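Local atomic coordinates of type-2Ba cytolytic delta-endotoxin (PDB entry 2RCI), a protein that probably kills the larvae of dipteran insects by making pores in the epithelial cell membrane of the midgut. Residues H69-V74 and S177-V182. Residues are numbered along the deposited sequence; the frame is centred on the assembly and turned at random.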
# COMPACT_ATOMS: atom_id res chain seq x y z
N HIS A 69 13.66 -9.21 -4.73
CA HIS A 69 14.26 -9.40 -6.05
C HIS A 69 14.80 -10.80 -6.19
O HIS A 69 16.03 -11.03 -6.11
CB HIS A 69 15.37 -8.39 -6.33
CG HIS A 69 15.67 -8.22 -7.79
ND1 HIS A 69 16.18 -7.06 -8.32
CD2 HIS A 69 15.48 -9.06 -8.83
CE1 HIS A 69 16.33 -7.20 -9.62
NE2 HIS A 69 15.90 -8.40 -9.96
N GLN A 70 13.87 -11.74 -6.38
CA GLN A 70 14.23 -13.15 -6.44
C GLN A 70 13.06 -14.00 -6.87
O GLN A 70 11.93 -13.52 -6.96
CB GLN A 70 14.64 -13.64 -5.04
CG GLN A 70 13.51 -13.46 -3.99
CD GLN A 70 13.89 -14.04 -2.64
OE1 GLN A 70 14.39 -13.32 -1.75
NE2 GLN A 70 13.64 -15.34 -2.45
N THR A 71 13.34 -15.28 -7.10
CA THR A 71 12.31 -16.31 -7.17
C THR A 71 11.81 -16.52 -5.75
O THR A 71 12.59 -16.66 -4.78
CB THR A 71 12.85 -17.61 -7.84
OG1 THR A 71 13.12 -17.35 -9.23
CG2 THR A 71 11.81 -18.74 -7.72
N ILE A 72 10.49 -16.48 -5.61
CA ILE A 72 9.85 -16.56 -4.30
C ILE A 72 8.44 -17.08 -4.44
O ILE A 72 7.76 -16.81 -5.46
CB ILE A 72 9.81 -15.14 -3.62
CG1 ILE A 72 9.53 -15.24 -2.11
CG2 ILE A 72 8.87 -14.17 -4.38
CD1 ILE A 72 9.97 -13.97 -1.39
N GLU A 73 7.98 -17.81 -3.42
CA GLU A 73 6.58 -18.16 -3.38
C GLU A 73 5.80 -16.94 -2.95
O GLU A 73 6.24 -16.19 -2.05
CB GLU A 73 6.31 -19.33 -2.42
CG GLU A 73 4.88 -19.84 -2.51
CD GLU A 73 4.63 -21.04 -1.60
OE1 GLU A 73 5.40 -22.02 -1.69
OE2 GLU A 73 3.67 -21.00 -0.81
N VAL A 74 4.65 -16.76 -3.59
CA VAL A 74 3.83 -15.57 -3.36
C VAL A 74 3.50 -15.45 -1.85
O VAL A 74 3.63 -14.38 -1.28
CB VAL A 74 2.58 -15.51 -4.29
CG1 VAL A 74 1.56 -14.42 -3.83
CG2 VAL A 74 3.00 -15.23 -5.74
N SER A 177 5.01 -19.71 -7.36
CA SER A 177 6.28 -19.01 -7.27
C SER A 177 6.59 -18.36 -8.62
O SER A 177 6.19 -18.87 -9.68
CB SER A 177 7.42 -19.97 -6.90
OG SER A 177 7.26 -20.54 -5.60
N ALA A 178 7.30 -17.25 -8.57
CA ALA A 178 7.76 -16.59 -9.76
C ALA A 178 8.90 -15.68 -9.37
O ALA A 178 9.19 -15.49 -8.18
CB ALA A 178 6.62 -15.80 -10.43
N ARG A 179 9.53 -15.09 -10.38
CA ARG A 179 10.64 -14.21 -10.13
C ARG A 179 10.06 -12.80 -10.05
O ARG A 179 9.53 -12.27 -11.06
CB ARG A 179 11.72 -14.31 -11.21
CG ARG A 179 12.93 -13.46 -10.90
CD ARG A 179 14.09 -13.72 -11.86
NE ARG A 179 15.08 -12.67 -11.68
CZ ARG A 179 16.04 -12.69 -10.76
NH1 ARG A 179 16.17 -13.74 -9.94
NH2 ARG A 179 16.87 -11.66 -10.67
N TYR A 180 10.10 -12.26 -8.84
CA TYR A 180 9.55 -10.94 -8.51
C TYR A 180 10.61 -9.92 -8.26
O TYR A 180 11.60 -10.18 -7.53
CB TYR A 180 8.63 -10.98 -7.27
CG TYR A 180 7.23 -11.44 -7.57
CD1 TYR A 180 6.87 -12.80 -7.42
CD2 TYR A 180 6.26 -10.54 -7.99
CE1 TYR A 180 5.56 -13.22 -7.72
CE2 TYR A 180 4.97 -10.94 -8.26
CZ TYR A 180 4.62 -12.29 -8.12
OH TYR A 180 3.33 -12.65 -8.39
N GLU A 181 10.36 -8.74 -8.82
CA GLU A 181 11.08 -7.55 -8.46
C GLU A 181 10.05 -6.54 -7.93
O GLU A 181 9.18 -6.09 -8.67
CB GLU A 181 11.79 -7.00 -9.67
CG GLU A 181 12.76 -5.92 -9.29
CD GLU A 181 13.43 -5.28 -10.49
OE1 GLU A 181 13.52 -5.94 -11.57
OE2 GLU A 181 13.85 -4.12 -10.32
N VAL A 182 10.13 -6.21 -6.65
CA VAL A 182 9.14 -5.34 -6.01
C VAL A 182 9.82 -4.15 -5.34
O VAL A 182 10.69 -4.35 -4.45
CB VAL A 182 8.32 -6.14 -4.95
CG1 VAL A 182 7.34 -5.19 -4.20
CG2 VAL A 182 7.59 -7.29 -5.61
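The imidazole of His69 has one face covered by Glu181, whose CG sits over the ring centre, 3.8 Å from the centroid, in a CH-pi contact. Both side chains leave with CG anti to the backbone N and run alongside each other, so the carboxylate lies stacked on the ring, the planes only 10° apart. Arg179, extended from CG to NE, brings its guanidinium obliquely to the ring, Arg179 NH2 being 3.5 Å from His69 CD2; the carboxylate could favour a protonated imidazole, which the guanidinium would oppose. On the other face of the sheet, the phenol of Tyr180 meets two aliphatic branches obliquely: Ile72 CG2, in the crowded position between N and carbonyl carbon, approaches Tyr180 CD1 at 3.9 Å, and Val74 CG2 lies 3.8 Å from Tyr180 CE1. Met77 of helix 74-89 also packs on Ile72 and Tyr180, tying this face to one of the two helix layers that surround the sheet in the Cyt alpha/beta fold. Here the short strand 71-73 pairs antiparallel with the start of the long strand 177-192, whose other edge is bonded to strand 150-162. Gln70 and Tyr180 form one hydrogen-bonded pair, Ile72 and Ala178 the next. Gln70 N reaches Tyr180 O in the carbonyl plane (3.0 Å), whereas Tyr180 N lies 37° out of the plane of the Gln70 carbonyl. At the corner the carboxamide of Gln70 reaches forward, and Gln70 NE2 donates an almost straight bond to Thr71 O (2.9 Å). Where strand gives way to helix, Ser177 OG packs 3.5 Å from Glu73 CB. Glu73, the N-cap residue, has OE2 hydrogen-bonded to Ser75 OG.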